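Local coordinates for protein CRS2 (Zea mays, PDB 1RYM) that is required for splicing of group IIB introns in maize chloroplasts, working in complexes with CAF1 or CAF2, and lacks peptidyl-tRNA hydrolase activity despite its family membership, at residues A[21-26]-A[78-83]; A[109-114]-A[145-150]. The protein carries 1 engineered substitution. All blocks are in the same frame, centred on the assembly; numbering follows the deposited sequence.

Both contacts lie at the mixed beta-sheet of the peptidyl-tRNA hydrolase fold, their centres about 16 Å apart and their nearest atoms about 7 Å apart, without touching. Both segments of interaction 1 precede those of interaction 2 in the sequence. Interaction 1 joins the end of strand 18-22 to the loop between strand 70-76 and helix 83-94; interaction 2 sets the loop between strands 102-108 and 116-119 against the end of strand 145-149. Strand 102-108 lies between strands 18-22 and 145-149 and carries Asp-107, to which the Tyr-80 hydroxyl is hydrogen-bonded and which Ile-150 approaches. By similarity, the contacts flank the equivalent of the active hydrolases' catalytic centre, whose reaction CRS2 does not perform.

Interaction 1: A[21-26]-A[78-83]; sequences AGLGNP and QSYMNY
Two tyrosine rings share one leucine. Leu-23 CB lies over a face of the Tyr-80 ring, 3.8 Å from its centroid and displaced toward the rim at CZ, while Leu-23 CD2 sits over a face of the Tyr-83 ring, 3.8 Å from that centroid and 19° off the normal; both are CH-pi contacts. At the edge of the Tyr-83 ring, in its plane, are the carbonyl oxygens of Ser-79 and Tyr-80. With CG beside the backbone N (chi1 -45°), the leucine branch runs between the rings: CD2 covers Tyr-83, and CD1 lies 3.5 Å from Tyr-80 CE1 and also close to Tyr-83 CE2. The backbone of Gly-24 passes obliquely by the same Tyr-80 ring, its N 3.7 Å from CE2. Farther along, Pro-26 packs its CD and CG on Gln-78 CB, and CD also comes within 3.5 Å of Gln-78 O.

The loop 78-83 follows strand 70-76 and leads into helix 83-94, with Asn-82 at the N-cap position. Beyond the contact, the Tyr-80 ring stacks with His-35, and Gln-78 OE1 accepts from Lys-59 N. By similarity, Tyr-80 corresponds to a tRNA-binding residue and His-35 to the proton acceptor of the active hydrolases; CRS2 itself does not hydrolyse peptidyl-tRNA. The chemistry across 21-26 and 78-83 is mainly apolar and CH-pi: Leu-23 packs against a face of the Tyr-80 ring, whereas the Tyr-80 hydroxyl is hydrogen-bonded to Asp-107 OD2 of strand 102-108.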
loop_
_atom_site.group_PDB
_atom_site.type_symbol
_atom_site.label_atom_id
_atom_site.label_comp_id
_atom_site.label_asym_id
_atom_site.label_seq_id
_atom_site.Cartn_x
_atom_site.Cartn_y
_atom_site.Cartn_z
ATOM N N ALA A 21 -5.023 -0.970 2.938
ATOM C CA ALA A 21 -4.633 -2.287 2.412
ATOM C C ALA A 21 -3.353 -2.232 1.618
ATOM O O ALA A 21 -3.224 -1.430 0.708
ATOM C CB ALA A 21 -5.712 -2.686 1.415
ATOM N N GLY A 22 -2.551 -3.170 1.852
ATOM C CA GLY A 22 -1.349 -3.213 1.052
ATOM C C GLY A 22 -1.343 -4.434 0.161
ATOM O O GLY A 22 -1.680 -5.554 0.621
ATOM N N LEU A 23 -1.000 -4.256 -1.137
ATOM C CA LEU A 23 -0.961 -5.417 -2.019
ATOM C C LEU A 23 0.305 -6.233 -2.003
ATOM O O LEU A 23 1.347 -5.756 -1.787
ATOM C CB LEU A 23 -1.269 -5.082 -3.452
ATOM C CG LEU A 23 -2.504 -4.151 -3.535
ATOM C CD1 LEU A 23 -2.759 -3.834 -5.008
ATOM C CD2 LEU A 23 -3.785 -4.749 -2.955
ATOM N N GLY A 24 0.147 -7.559 -2.217
ATOM C CA GLY A 24 1.269 -8.474 -2.211
ATOM C C GLY A 24 0.789 -9.911 -2.141
ATOM O O GLY A 24 -0.362 -10.189 -2.558
ATOM N N ASN A 25 1.630 -10.727 -1.546
ATOM C CA ASN A 25 1.381 -12.124 -1.462
ATOM C C ASN A 25 2.037 -12.669 -0.197
ATOM O O ASN A 25 3.184 -12.345 0.133
ATOM C CB ASN A 25 1.936 -12.754 -2.780
ATOM C CG ASN A 25 1.675 -14.223 -2.879
ATOM O OD1 ASN A 25 1.712 -14.970 -1.895
ATOM N ND2 ASN A 25 1.126 -14.567 -3.962
ATOM N N PRO A 26 1.265 -13.426 0.613
ATOM C CA PRO A 26 1.825 -13.892 1.871
ATOM C C PRO A 26 2.839 -15.045 1.754
ATOM O O PRO A 26 3.573 -15.361 2.709
ATOM C CB PRO A 26 0.671 -14.338 2.693
ATOM C CG PRO A 26 -0.414 -14.685 1.714
ATOM C CD PRO A 26 -0.184 -13.744 0.536
ATOM N N GLN A 78 -4.617 -11.595 0.482
ATOM C CA GLN A 78 -3.679 -12.599 0.001
ATOM C C GLN A 78 -3.481 -12.597 -1.522
ATOM O O GLN A 78 -2.413 -12.993 -2.044
ATOM C CB GLN A 78 -4.069 -13.963 0.473
ATOM C CG GLN A 78 -5.468 -14.205 -0.078
ATOM C CD GLN A 78 -6.360 -15.164 0.776
ATOM O OE1 GLN A 78 -5.912 -16.121 1.485
ATOM N NE2 GLN A 78 -7.694 -14.889 0.797
ATOM N N SER A 79 -4.447 -11.979 -2.242
ATOM C CA SER A 79 -4.381 -11.950 -3.739
ATOM C C SER A 79 -4.194 -10.625 -4.448
ATOM O O SER A 79 -5.062 -9.758 -4.352
ATOM C CB SER A 79 -5.555 -12.712 -4.420
ATOM O OG SER A 79 -6.339 -12.041 -5.520
ATOM N N TYR A 80 -3.371 -10.675 -5.498
ATOM C CA TYR A 80 -3.161 -9.500 -6.231
ATOM C C TYR A 80 -4.343 -9.340 -7.135
ATOM O O TYR A 80 -4.855 -8.254 -7.453
ATOM C CB TYR A 80 -1.793 -9.597 -6.946
ATOM C CG TYR A 80 -0.931 -8.372 -6.696
ATOM C CD1 TYR A 80 -1.464 -7.159 -7.073
ATOM C CD2 TYR A 80 0.282 -8.384 -6.007
ATOM C CE1 TYR A 80 -0.748 -5.967 -6.906
ATOM C CE2 TYR A 80 0.975 -7.174 -5.763
ATOM C CZ TYR A 80 0.483 -5.973 -6.270
ATOM O OH TYR A 80 1.189 -4.757 -6.262
ATOM N N MET A 81 -4.885 -10.429 -7.494
ATOM C CA MET A 81 -5.918 -10.329 -8.473
ATOM C C MET A 81 -7.221 -9.931 -7.930
ATOM O O MET A 81 -7.892 -9.058 -8.483
ATOM C CB MET A 81 -6.085 -11.559 -9.399
ATOM C CG MET A 81 -6.679 -11.176 -10.735
ATOM S SD MET A 81 -7.125 -12.610 -11.818
ATOM C CE MET A 81 -5.535 -13.041 -12.444
ATOM N N ASN A 82 -7.665 -10.601 -6.903
ATOM C CA ASN A 82 -8.949 -10.118 -6.469
ATOM C C ASN A 82 -9.025 -9.497 -5.081
ATOM O O ASN A 82 -9.969 -9.728 -4.345
ATOM C CB ASN A 82 -10.107 -11.065 -6.785
ATOM C CG ASN A 82 -11.501 -10.504 -6.512
ATOM O OD1 ASN A 82 -12.422 -11.300 -6.205
ATOM N ND2 ASN A 82 -11.738 -9.118 -6.555
ATOM N N TYR A 83 -8.129 -8.620 -4.748
ATOM C CA TYR A 83 -8.153 -8.048 -3.398
ATOM C C TYR A 83 -9.472 -7.327 -3.059
ATOM O O TYR A 83 -9.997 -7.404 -1.989
ATOM C CB TYR A 83 -6.952 -7.174 -3.215
ATOM C CG TYR A 83 -6.919 -6.079 -4.268
ATOM C CD1 TYR A 83 -7.570 -4.894 -4.013
ATOM C CD2 TYR A 83 -6.234 -6.197 -5.467
ATOM C CE1 TYR A 83 -7.548 -3.837 -4.911
ATOM C CE2 TYR A 83 -6.195 -5.169 -6.413
ATOM C CZ TYR A 83 -6.874 -3.976 -6.116
ATOM O OH TYR A 83 -6.906 -2.953 -6.999
#

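Interaction 2: A[109-114]-A[145-150]; sequences TSLPNG and RLSIGI
Leu-111 CB rests on Gly-149 CA at 3.5 Å, and its CD1 reaches along strand 145-149 to Ser-147 CB at 3.8 Å. Gly-149 is gripped by backbone from the facing loop. Gly-149 CA makes a CA-H...O contact with Pro-112 O at 3.2 Å. Gly-149 O accepts a hydrogen bond from Gly-114 N at 2.8 Å, bent to 146° at the hydrogen. The same oxygen also receives a CA-H...O contact from Asn-113 CA. Gly-149 has no side chain, and Pro-112 O and Leu-111 CB pack directly on its CA. Where 109-114 begins, Thr-109 and Ile-150 run alongside each other in the same direction, with Thr-109 CG2 3.6 Å from Ile-150 CD1. Ile-150 has CG1 flanked by both its N and its C (chi1 57°), which brings CG1 and CD1 alongside that methyl. A water spans the segments, donating to both Asn-113 OD1 and Ile-150 O, the latter at 2.6 Å.

In the fold, 109-114 is the connection from strand 102-108 to strand 116-119, two strands that lie on either side of strand 145-149 in the sheet; the connection passes the end of the strand they enclose. Gly-114 takes a positive phi of 82°, a conformation that favours glycine, just before strand 116-119.

Farther out, the other end of the Asn-113 amide is fixed too: ND2 is hydrogen-bonded to Gln-174 OE1 and Glu-171 O of helix 169-201. Ser-147 OG is hydrogen-bonded to Gln-119 OE1 and Asp-108 OD1, while Thr-109 OG1 is held by Gln-131 NE2. Ile-150 also touches Asp-107, equivalent by similarity to the residue that stabilises the basic form of the active-site histidine in the hydrolases.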
loop_
_atom_site.group_PDB
_atom_site.type_symbol
_atom_site.label_atom_id
_atom_site.label_comp_id
_atom_site.label_asym_id
_atom_site.label_seq_id
_atom_site.Cartn_x
_atom_site.Cartn_y
_atom_site.Cartn_z
ATOM N N THR A 109 5.399 0.078 -11.028
ATOM C CA THR A 109 6.540 0.015 -11.927
ATOM C C THR A 109 6.628 1.246 -12.753
ATOM O O THR A 109 7.554 1.436 -13.578
ATOM C CB THR A 109 6.458 -1.201 -12.870
ATOM O OG1 THR A 109 5.179 -1.163 -13.447
ATOM C CG2 THR A 109 6.440 -2.489 -12.060
ATOM N N SER A 110 5.632 2.090 -12.580
ATOM C CA SER A 110 5.751 3.294 -13.365
ATOM C C SER A 110 6.499 4.454 -12.718
ATOM O O SER A 110 6.523 5.527 -13.319
ATOM C CB SER A 110 4.395 3.720 -13.811
ATOM O OG SER A 110 3.700 4.358 -12.776
ATOM N N LEU A 111 7.069 4.251 -11.529
ATOM C CA LEU A 111 7.809 5.289 -10.797
ATOM C C LEU A 111 9.176 4.726 -10.492
ATOM O O LEU A 111 9.276 3.548 -10.442
ATOM C CB LEU A 111 7.084 5.592 -9.457
ATOM C CG LEU A 111 5.763 6.404 -9.574
ATOM C CD1 LEU A 111 5.086 6.506 -8.232
ATOM C CD2 LEU A 111 5.974 7.839 -10.045
ATOM N N PRO A 112 10.205 5.528 -10.310
ATOM C CA PRO A 112 11.499 5.003 -10.006
ATOM C C PRO A 112 11.473 4.361 -8.608
ATOM O O PRO A 112 10.620 4.747 -7.697
ATOM C CB PRO A 112 12.421 6.259 -10.009
ATOM C CG PRO A 112 11.682 7.347 -10.765
ATOM C CD PRO A 112 10.206 6.985 -10.625
ATOM N N ASN A 113 12.509 3.476 -8.419
ATOM C CA ASN A 113 12.609 2.770 -7.192
ATOM C C ASN A 113 12.502 3.746 -6.060
ATOM O O ASN A 113 13.268 4.726 -6.060
ATOM C CB ASN A 113 13.936 2.041 -7.158
ATOM C CG ASN A 113 14.000 1.125 -5.927
ATOM O OD1 ASN A 113 13.260 0.092 -5.928
ATOM N ND2 ASN A 113 14.835 1.513 -4.913
ATOM N N GLY A 114 11.678 3.407 -5.023
ATOM C CA GLY A 114 11.656 4.206 -3.798
ATOM C C GLY A 114 10.803 5.455 -3.839
ATOM O O GLY A 114 10.558 6.099 -2.821
ATOM N N ARG A 145 -4.672 6.138 -3.121
ATOM C CA ARG A 145 -3.660 5.133 -3.406
ATOM C C ARG A 145 -2.291 5.707 -3.025
ATOM O O ARG A 145 -2.038 6.818 -3.448
ATOM C CB ARG A 145 -3.588 5.122 -4.999
ATOM C CG ARG A 145 -4.773 4.557 -5.881
ATOM C CD ARG A 145 -4.782 4.956 -7.435
ATOM N NE ARG A 145 -5.383 6.313 -7.751
ATOM C CZ ARG A 145 -5.144 6.995 -8.889
ATOM N N LEU A 146 -1.436 4.890 -2.400
ATOM C CA LEU A 146 -0.102 5.242 -2.169
ATOM C C LEU A 146 0.758 4.285 -3.028
ATOM O O LEU A 146 0.909 3.130 -2.756
ATOM C CB LEU A 146 0.199 5.219 -0.688
ATOM C CG LEU A 146 1.703 5.489 -0.369
ATOM C CD1 LEU A 146 2.146 6.940 -0.669
ATOM C CD2 LEU A 146 1.859 5.214 1.124
ATOM N N SER A 147 1.374 4.799 -4.084
ATOM C CA SER A 147 2.297 4.048 -4.874
ATOM C C SER A 147 3.699 4.125 -4.325
ATOM O O SER A 147 4.090 5.197 -3.932
ATOM C CB SER A 147 2.442 4.899 -6.088
ATOM O OG SER A 147 1.398 4.493 -6.928
ATOM N N ILE A 148 4.436 2.990 -4.370
ATOM C CA ILE A 148 5.826 2.920 -3.976
ATOM C C ILE A 148 6.545 2.482 -5.260
ATOM O O ILE A 148 6.301 1.350 -5.709
ATOM C CB ILE A 148 5.984 1.825 -2.918
ATOM C CG1 ILE A 148 5.070 2.172 -1.696
ATOM C CG2 ILE A 148 7.421 1.739 -2.518
ATOM C CD1 ILE A 148 4.711 0.941 -0.853
ATOM N N GLY A 149 7.297 3.417 -5.893
ATOM C CA GLY A 149 7.950 3.132 -7.169
ATOM C C GLY A 149 8.897 1.921 -7.011
ATOM O O GLY A 149 9.629 1.823 -5.975
ATOM N N ILE A 150 8.957 1.103 -8.051
ATOM C CA ILE A 150 9.939 -0.020 -8.066
ATOM C C ILE A 150 10.656 -0.040 -9.424
ATOM O O ILE A 150 11.498 -0.864 -9.678
ATOM C CB ILE A 150 9.369 -1.375 -7.770
ATOM C CG1 ILE A 150 8.249 -1.687 -8.760
ATOM C CG2 ILE A 150 8.937 -1.539 -6.294
ATOM C CD1 ILE A 150 7.879 -3.210 -8.807
HETATM O O HOH W 1 12.807 -2.027 -7.814
#